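Local coordinates for protein 2,3-bisphosphoglycerate-independent phosphoglycerate mutase (Pyrococcus horikoshii, PDB 2ZKT) that probably interconverts 2-phosphoglycerate and 3-phosphoglycerate in glycolysis, as a metal-dependent mutase of the alkaline phosphatase superfamily, at residues R99-L105 / A220-R226; D165-H169 / K187-L192; K93-F98 / I225-Y231. All coordinates share one frame; numbering follows the deposited sequence.

Interaction 1: R99-L105 / A220-R226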
# COMPACT_ATOMS: atom_id res chain seq x y z
N ARG B 99 -3.45 32.93 -17.34
CA ARG B 99 -2.73 31.71 -17.70
C ARG B 99 -2.84 31.71 -19.24
O ARG B 99 -3.92 31.98 -19.80
CB ARG B 99 -3.39 30.46 -17.08
CG ARG B 99 -4.85 30.27 -17.46
CD ARG B 99 -5.53 29.25 -16.53
NE ARG B 99 -4.97 27.90 -16.67
CZ ARG B 99 -5.18 27.10 -17.71
NH1 ARG B 99 -5.95 27.51 -18.72
NH2 ARG B 99 -4.63 25.89 -17.75
N VAL B 100 -1.73 31.44 -19.91
CA VAL B 100 -1.72 31.45 -21.38
C VAL B 100 -1.26 30.14 -22.03
O VAL B 100 -0.26 29.53 -21.62
CB VAL B 100 -0.79 32.58 -21.91
CG1 VAL B 100 -0.94 32.69 -23.42
CG2 VAL B 100 -1.09 33.91 -21.21
N ASN B 101 -1.99 29.72 -23.07
CA ASN B 101 -1.64 28.51 -23.82
C ASN B 101 -1.30 28.92 -25.25
O ASN B 101 -2.07 29.66 -25.88
CB ASN B 101 -2.82 27.52 -23.86
CG ASN B 101 -3.21 26.99 -22.49
OD1 ASN B 101 -3.82 27.71 -21.68
ND2 ASN B 101 -2.86 25.74 -22.22
N PHE B 102 -0.15 28.46 -25.75
CA PHE B 102 0.22 28.75 -27.14
C PHE B 102 -0.67 27.81 -27.95
O PHE B 102 -0.79 26.62 -27.62
CB PHE B 102 1.70 28.42 -27.40
CG PHE B 102 2.66 29.41 -26.82
CD1 PHE B 102 2.69 30.72 -27.28
CD2 PHE B 102 3.51 29.04 -25.78
CE1 PHE B 102 3.57 31.66 -26.73
CE2 PHE B 102 4.39 29.97 -25.21
CZ PHE B 102 4.42 31.29 -25.69
N ALA B 103 -1.31 28.34 -29.00
CA ALA B 103 -2.19 27.52 -29.84
C ALA B 103 -1.86 27.68 -31.33
O ALA B 103 -0.89 28.35 -31.70
CB ALA B 103 -3.65 27.90 -29.59
N THR B 104 -2.68 27.06 -32.17
CA THR B 104 -2.51 27.13 -33.62
C THR B 104 -3.78 27.69 -34.28
O THR B 104 -4.85 27.08 -34.20
CB THR B 104 -2.20 25.73 -34.22
OG1 THR B 104 -1.05 25.16 -33.56
CG2 THR B 104 -1.90 25.83 -35.71
N LEU B 105 -3.66 28.85 -34.93
CA LEU B 105 -4.78 29.50 -35.62
C LEU B 105 -4.51 29.57 -37.13
O LEU B 105 -3.49 30.11 -37.57
CB LEU B 105 -4.98 30.94 -35.10
CG LEU B 105 -6.04 31.75 -35.87
CD1 LEU B 105 -7.43 31.23 -35.51
CD2 LEU B 105 -5.93 33.23 -35.55
N ALA B 220 2.92 27.39 -33.25
CA ALA B 220 2.42 28.09 -32.06
C ALA B 220 2.28 29.56 -32.47
O ALA B 220 3.14 30.37 -32.15
CB ALA B 220 3.42 27.96 -30.91
N ASN B 221 1.20 29.89 -33.19
CA ASN B 221 1.01 31.26 -33.66
C ASN B 221 -0.16 31.99 -33.00
O ASN B 221 -0.42 33.16 -33.30
CB ASN B 221 0.82 31.28 -35.19
CG ASN B 221 -0.54 30.74 -35.62
OD1 ASN B 221 -1.01 29.71 -35.12
ND2 ASN B 221 -1.18 31.44 -36.57
N TYR B 222 -0.88 31.30 -32.11
CA TYR B 222 -1.99 31.95 -31.44
C TYR B 222 -1.88 31.86 -29.92
O TYR B 222 -1.22 30.96 -29.37
CB TYR B 222 -3.33 31.38 -31.90
CG TYR B 222 -4.46 32.38 -31.73
CD1 TYR B 222 -4.43 33.61 -32.40
CD2 TYR B 222 -5.54 32.11 -30.89
CE1 TYR B 222 -5.45 34.54 -32.23
CE2 TYR B 222 -6.57 33.04 -30.72
CZ TYR B 222 -6.52 34.25 -31.39
OH TYR B 222 -7.54 35.18 -31.23
N LEU B 223 -2.54 32.79 -29.24
CA LEU B 223 -2.50 32.86 -27.79
C LEU B 223 -3.87 32.66 -27.13
O LEU B 223 -4.79 33.45 -27.37
CB LEU B 223 -1.92 34.22 -27.37
CG LEU B 223 -0.39 34.39 -27.37
CD1 LEU B 223 0.02 35.56 -26.50
CD2 LEU B 223 0.25 33.09 -26.89
N LEU B 224 -4.03 31.59 -26.34
CA LEU B 224 -5.30 31.37 -25.64
C LEU B 224 -5.09 31.89 -24.21
O LEU B 224 -4.30 31.33 -23.44
CB LEU B 224 -5.70 29.89 -25.62
CG LEU B 224 -6.13 29.31 -26.98
CD1 LEU B 224 -6.70 27.91 -26.78
CD2 LEU B 224 -7.17 30.22 -27.65
N ILE B 225 -5.80 32.98 -23.88
CA ILE B 225 -5.69 33.64 -22.57
C ILE B 225 -6.93 33.43 -21.72
O ILE B 225 -8.05 33.72 -22.14
CB ILE B 225 -5.48 35.17 -22.74
CG1 ILE B 225 -4.32 35.45 -23.70
CG2 ILE B 225 -5.20 35.81 -21.39
CD1 ILE B 225 -4.15 36.92 -24.05
N ARG B 226 -6.72 32.94 -20.49
CA ARG B 226 -7.83 32.69 -19.59
C ARG B 226 -7.43 32.79 -18.12
O ARG B 226 -6.30 33.18 -17.80
CB ARG B 226 -8.40 31.30 -19.90
CG ARG B 226 -7.36 30.18 -19.88
CD ARG B 226 -7.88 28.95 -20.61
NE ARG B 226 -9.29 28.70 -20.31
CZ ARG B 226 -9.97 27.61 -20.69
NH1 ARG B 226 -9.37 26.65 -21.40
NH2 ARG B 226 -11.26 27.49 -20.38
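The carbonyl oxygen of Ala103 is gripped from the facing strand by the backbone N-H of Tyr222, with Tyr222 N 3.0 Å from Ala103 O, and by the CA-H of Ala220 in a weaker C-H...O contact. Ala103 N answers with a short bond to Tyr222 O, 2.6 Å. Two residues, Asn221 and Tyr222, stand opposite the single Ala103, a classic beta bulge at the start of strand 222-229, the outermost strand beside 96-103 in a four-stranded antiparallel sheet. Beyond the bulge, the pairs Asn101 with Leu224 and Arg99 with Arg226 carry regular two-bond ladders. The Asn221 side chain zips up the end: its OD1 accepts Leu105 N at 2.8 Å, while its ND2 gives to a lone pair of Leu105 O, likewise 2.8 Å. With both amide ends bonded to one residue, its rotation is fixed; chi1 of 73° sets CG between backbone N and carbonyl carbon, which brings the amide within bonding distance of the Leu105 backbone. Leu105 CD2 lies against Tyr222 CD1, and helix 186-203 touches both residues through Gln200. At the other end Arg99 and Arg226 run side by side with guanidinium planes 69° apart; Arg226 CD sits at the edge of the Arg99 guanidinium, 3.1 Å from Arg99 NH1. Arg79 lies beside Arg99, whose side chain is about 11 Å from a bound zinc ion, an arginine cluster consistent with a cleft that receives phosphorylated substrate. Asn101 OD1, on the sheet face of Arg99 and Arg226, is buried without a polar partner in the model. Val100, Phe102, Leu223 and Ile225 fill the opposite face, which helices 131-142 and 186-203 cover. Leu223 CD2 lies 3.7 Å from Val100 CG1 and reaches the Phe102 ring obliquely, 3.4 Å from Phe102 CD1.

Interaction 2: D165-H169 / K187-L192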
# COMPACT_ATOMS: atom_id res chain seq x y z
N ASP B 165 0.76 39.22 -17.70
CA ASP B 165 0.43 40.16 -16.63
C ASP B 165 0.22 41.59 -17.13
O ASP B 165 1.15 42.23 -17.62
CB ASP B 165 1.54 40.15 -15.57
CG ASP B 165 1.23 41.06 -14.40
OD1 ASP B 165 0.23 40.80 -13.69
OD2 ASP B 165 1.96 42.06 -14.21
N ASN B 166 -1.02 42.08 -17.02
CA ASN B 166 -1.44 43.45 -17.34
C ASN B 166 -1.35 44.38 -16.11
O ASN B 166 -1.94 44.14 -15.07
CB ASN B 166 -2.88 43.40 -17.85
CG ASN B 166 -2.88 42.91 -19.28
OD1 ASN B 166 -1.84 42.76 -19.91
ND2 ASN B 166 -4.10 42.67 -19.80
N ASP B 167 -0.56 45.46 -16.26
CA ASP B 167 -0.27 46.33 -15.11
C ASP B 167 -1.44 47.26 -14.74
O ASP B 167 -2.33 47.56 -15.51
CB ASP B 167 0.99 47.14 -15.42
CG ASP B 167 2.22 46.29 -15.12
OD1 ASP B 167 2.66 45.57 -16.02
OD2 ASP B 167 2.73 46.36 -14.00
N PRO B 168 -1.36 47.80 -13.51
CA PRO B 168 -2.50 48.26 -12.71
C PRO B 168 -3.90 48.13 -13.35
O PRO B 168 -4.64 49.11 -13.50
CB PRO B 168 -2.14 49.70 -12.36
CG PRO B 168 -0.60 49.74 -12.27
CD PRO B 168 -0.18 48.30 -12.83
N HIS B 169 -4.28 46.87 -13.69
CA HIS B 169 -5.60 46.65 -14.31
C HIS B 169 -6.48 45.67 -13.52
O HIS B 169 -7.38 45.04 -14.06
CB HIS B 169 -5.36 46.11 -15.72
CG HIS B 169 -5.29 47.26 -16.69
ND1 HIS B 169 -4.15 47.97 -16.92
CD2 HIS B 169 -6.31 47.78 -17.50
CE1 HIS B 169 -4.48 48.90 -17.85
NE2 HIS B 169 -5.77 48.81 -18.21
N LYS B 187 -12.32 47.72 -21.10
CA LYS B 187 -11.01 48.23 -21.48
C LYS B 187 -9.99 47.11 -21.72
O LYS B 187 -9.21 47.13 -22.67
CB LYS B 187 -10.51 49.14 -20.35
CG LYS B 187 -9.32 50.00 -20.77
CD LYS B 187 -8.91 51.01 -19.70
CE LYS B 187 -7.56 51.68 -20.00
NZ LYS B 187 -6.65 51.46 -18.87
N VAL B 188 -10.00 46.12 -20.81
CA VAL B 188 -8.96 45.08 -20.85
C VAL B 188 -9.14 44.10 -22.02
O VAL B 188 -8.19 43.57 -22.58
CB VAL B 188 -8.99 44.31 -19.53
CG1 VAL B 188 -8.05 43.10 -19.61
CG2 VAL B 188 -8.55 45.21 -18.39
N ALA B 189 -10.42 43.83 -22.36
CA ALA B 189 -10.68 42.91 -23.46
C ALA B 189 -10.21 43.49 -24.80
O ALA B 189 -9.92 42.77 -25.76
CB ALA B 189 -12.19 42.63 -23.51
N GLU B 190 -10.18 44.84 -24.88
CA GLU B 190 -9.70 45.48 -26.09
C GLU B 190 -8.17 45.44 -26.14
O GLU B 190 -7.56 45.42 -27.21
CB GLU B 190 -10.19 46.93 -26.09
CG GLU B 190 -11.71 47.03 -25.99
CD GLU B 190 -12.13 48.49 -26.09
OE1 GLU B 190 -11.28 49.35 -25.90
OE2 GLU B 190 -13.30 48.74 -26.35
N ILE B 191 -7.59 45.53 -24.94
CA ILE B 191 -6.15 45.39 -24.84
C ILE B 191 -5.75 43.95 -25.16
O ILE B 191 -4.87 43.68 -25.97
CB ILE B 191 -5.74 45.75 -23.40
CG1 ILE B 191 -6.14 47.20 -23.10
CG2 ILE B 191 -4.21 45.64 -23.23
CD1 ILE B 191 -5.74 47.63 -21.68
N LEU B 192 -6.42 43.00 -24.47
CA LEU B 192 -6.15 41.60 -24.76
C LEU B 192 -6.32 41.29 -26.25
O LEU B 192 -5.59 40.49 -26.83
CB LEU B 192 -7.12 40.74 -23.95
CG LEU B 192 -6.83 40.78 -22.44
CD1 LEU B 192 -7.91 40.07 -21.63
CD2 LEU B 192 -5.50 40.11 -22.08
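One polar bond crosses between His169 and the helix: Lys187 NZ donates to His169 NE2 at 2.9 Å, approaching 30° out of the imidazole plane rather than squarely along it. The two side chains meet at about a right angle. Lys187 stretches out with CG opposite its backbone N (chi1 -166°) and stays extended until its last bond, where it bends and brings the ammonium to the ring. The other ring nitrogen, His169 ND1, is directed at the carbonyl oxygen of Asp167 within the same turn, although the modelled separation is too short to trust in detail. Two apolar contacts flank the bond. Val188 CG2 comes to 3.5 Å from His169 CD2, the two side chains sliding past one another in opposite directions, and Ile191 CD1 meets the ring obliquely, 3.7 Å from His169 NE2. This is helix-on-sheet packing: strand 161-166 ends at Asn166, the following turn carries His169, and helix 186-203 lies alongside and presents Lys187, Val188, Ile191 and Leu192 from one of its flanks. The helical spacing is seen in the backbone bond from Leu192 N to Val188 O, 2.7 Å. With an alanine in place of His169, Lys187 NZ would probably lose its acceptor and Val188 and Ile191 the ring they pack on, so that the turn would be held less closely to the helix. The second apolar group gathers round a buried amide. Asn166 ND2 lies 3.7 Å from Leu192 CD2 and 4.0 Å from Val188 CG1, so residues 187-192 meet this nitrogen with methyl groups. Leu152 and Phe98 touch Asn166 from neighbouring strands, while the backbone of Asn166 probably bonds to Leu96 within the sheet. Phe98 also meets Leu192.

Interaction 3: K93-F98 / I225-Y231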
# COMPACT_ATOMS: atom_id res chain seq x y z
N LYS B 93 -0.70 44.55 -5.91
CA LYS B 93 -2.11 44.18 -5.71
C LYS B 93 -3.08 44.82 -6.71
O LYS B 93 -4.28 44.55 -6.67
CB LYS B 93 -2.55 44.52 -4.28
CG LYS B 93 -1.92 43.63 -3.21
CD LYS B 93 -2.46 43.94 -1.82
CE LYS B 93 -1.88 42.99 -0.79
NZ LYS B 93 -0.38 43.05 -0.77
N ASP B 94 -2.57 45.64 -7.63
CA ASP B 94 -3.44 46.26 -8.62
C ASP B 94 -3.25 45.63 -10.01
O ASP B 94 -3.89 46.06 -10.97
CB ASP B 94 -3.18 47.77 -8.67
CG ASP B 94 -1.77 48.11 -9.08
OD1 ASP B 94 -0.87 47.26 -8.89
OD2 ASP B 94 -1.55 49.24 -9.59
N ASP B 95 -2.39 44.61 -10.10
CA ASP B 95 -2.13 43.92 -11.38
C ASP B 95 -3.13 42.79 -11.69
O ASP B 95 -3.72 42.19 -10.79
CB ASP B 95 -0.71 43.33 -11.41
CG ASP B 95 0.37 44.40 -11.40
OD1 ASP B 95 0.24 45.37 -12.17
OD2 ASP B 95 1.36 44.26 -10.64
N LEU B 96 -3.30 42.51 -12.99
CA LEU B 96 -4.19 41.45 -13.46
C LEU B 96 -3.34 40.42 -14.23
O LEU B 96 -2.62 40.78 -15.17
CB LEU B 96 -5.28 42.03 -14.37
CG LEU B 96 -6.36 41.03 -14.83
CD1 LEU B 96 -7.06 40.42 -13.62
CD2 LEU B 96 -7.38 41.75 -15.72
N ALA B 97 -3.43 39.14 -13.84
CA ALA B 97 -2.65 38.08 -14.48
C ALA B 97 -3.52 37.01 -15.13
O ALA B 97 -4.67 36.80 -14.75
CB ALA B 97 -1.72 37.44 -13.46
N PHE B 98 -2.96 36.33 -16.13
CA PHE B 98 -3.68 35.30 -16.87
C PHE B 98 -2.81 34.08 -17.15
O PHE B 98 -1.57 34.19 -17.19
CB PHE B 98 -4.13 35.83 -18.23
CG PHE B 98 -4.89 37.13 -18.18
CD1 PHE B 98 -4.20 38.34 -18.05
CD2 PHE B 98 -6.28 37.15 -18.32
CE1 PHE B 98 -4.89 39.56 -18.06
CE2 PHE B 98 -6.98 38.36 -18.33
CZ PHE B 98 -6.28 39.57 -18.20
N ILE B 225 -5.80 32.98 -23.88
CA ILE B 225 -5.69 33.64 -22.57
C ILE B 225 -6.93 33.43 -21.72
O ILE B 225 -8.05 33.72 -22.14
CB ILE B 225 -5.48 35.17 -22.74
CG1 ILE B 225 -4.32 35.45 -23.70
CG2 ILE B 225 -5.20 35.81 -21.39
CD1 ILE B 225 -4.15 36.92 -24.05
N ARG B 226 -6.72 32.94 -20.49
CA ARG B 226 -7.83 32.69 -19.59
C ARG B 226 -7.43 32.79 -18.12
O ARG B 226 -6.30 33.18 -17.80
CB ARG B 226 -8.40 31.30 -19.90
CG ARG B 226 -7.36 30.18 -19.88
CD ARG B 226 -7.88 28.95 -20.61
NE ARG B 226 -9.29 28.70 -20.31
CZ ARG B 226 -9.97 27.61 -20.69
NH1 ARG B 226 -9.37 26.65 -21.40
NH2 ARG B 226 -11.26 27.49 -20.38
N GLY B 227 -8.36 32.46 -17.24
CA GLY B 227 -8.09 32.50 -15.80
C GLY B 227 -7.65 33.85 -15.27
O GLY B 227 -6.67 33.93 -14.52
N ALA B 228 -8.35 34.91 -15.66
CA ALA B 228 -8.02 36.26 -15.21
C ALA B 228 -8.01 36.27 -13.67
O ALA B 228 -8.93 35.73 -13.03
CB ALA B 228 -9.05 37.27 -15.75
N GLY B 229 -6.98 36.87 -13.08
CA GLY B 229 -6.92 36.90 -11.63
C GLY B 229 -6.19 38.09 -11.02
O GLY B 229 -5.28 38.68 -11.62
N THR B 230 -6.62 38.46 -9.81
CA THR B 230 -6.01 39.57 -9.08
C THR B 230 -5.55 38.96 -7.76
O THR B 230 -5.67 37.74 -7.56
CB THR B 230 -7.05 40.70 -8.77
OG1 THR B 230 -7.95 40.26 -7.74
CG2 THR B 230 -7.87 41.04 -10.01
N TYR B 231 -5.02 39.78 -6.87
CA TYR B 231 -4.60 39.29 -5.56
C TYR B 231 -5.88 38.84 -4.83
O TYR B 231 -6.93 39.48 -4.97
CB TYR B 231 -3.92 40.42 -4.77
CG TYR B 231 -3.39 39.99 -3.42
CD1 TYR B 231 -2.19 39.29 -3.31
CD2 TYR B 231 -4.10 40.29 -2.25
CE1 TYR B 231 -1.68 38.90 -2.06
CE2 TYR B 231 -3.61 39.90 -0.99
CZ TYR B 231 -2.41 39.21 -0.91
OH TYR B 231 -1.92 38.82 0.33
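The edge strand 222-229 and its inner neighbour 96-103, antiparallel in a four-stranded sheet, finish their pairing here through Ala97 and Gly229. These form a hydrogen-bonded pair: Ala97 N to Gly229 O is 2.9 Å and nearly straight, and Gly229 N to Ala97 O, also 2.9 Å, is more bent, at 140°. The register slips by one residue along the strand: Ala97 faces Gly229 but Arg99 faces Arg226, so a single residue, Phe98, spans two, Gly227 and Ala228. Gly227 takes up the slack with a positive phi of 58°, a conformation that suits glycine. Phe98 packs along this irregular run. Its CB lies 3.3 Å from Ile225 CG2, its CE2 meets Ala228 CB obliquely at 3.5 Å, and Arg226 O sits at the edge of the ring. Helix 186-203 covers the same side: Leu192 touches both Phe98 and Ile225. Leu96 reaches across with CD1, which comes to 3.2 Å from Gly229 O, a tight contact of a methyl with a carbonyl oxygen, and also touches Thr230 CG2. Past the strands the chains stay together through Lys93 and Tyr231, which run side by side in the same direction; Tyr231 CG lies anti to its backbone N, setting the ring beside the Lys93 chain. The Tyr231 hydroxyl is hydrogen-bonded to Ala261 O at the end of helix 253-261, so this lysine-tyrosine contact probably lies near the junction of the small sheet with the rest of the chain. The lysine lies over one face of the phenol: Lys93 CE is 3.5 Å from Tyr231 CE2, a CH-pi contact offset toward the rim, and Lys93 NZ stands 4.5 Å from the ring centroid, 15° off the normal, in a cation-pi interaction.

All three contacts belong to the small antiparallel sheet, ordered 152-155, 161-166, 96-103, 222-229, and its covering helix 186-203. Interactions 1 and 3 are successive lengths of one strand pair, centres about 16 Å apart, sharing Ile225 and Arg226. The centre of interaction 2 lies about 9 Å from that of interaction 3 and about 17 Å from that of interaction 1; it meets them through the pairing of strands 161-166 and 96-103. Along the chain, interaction 3 encloses interaction 1, which encloses interaction 2. Strand 96-103, one of the two inner strands, thus joins strand 161-166 to 222-229, while the metal-bearing mixed sheet is built from other parts of the sequence.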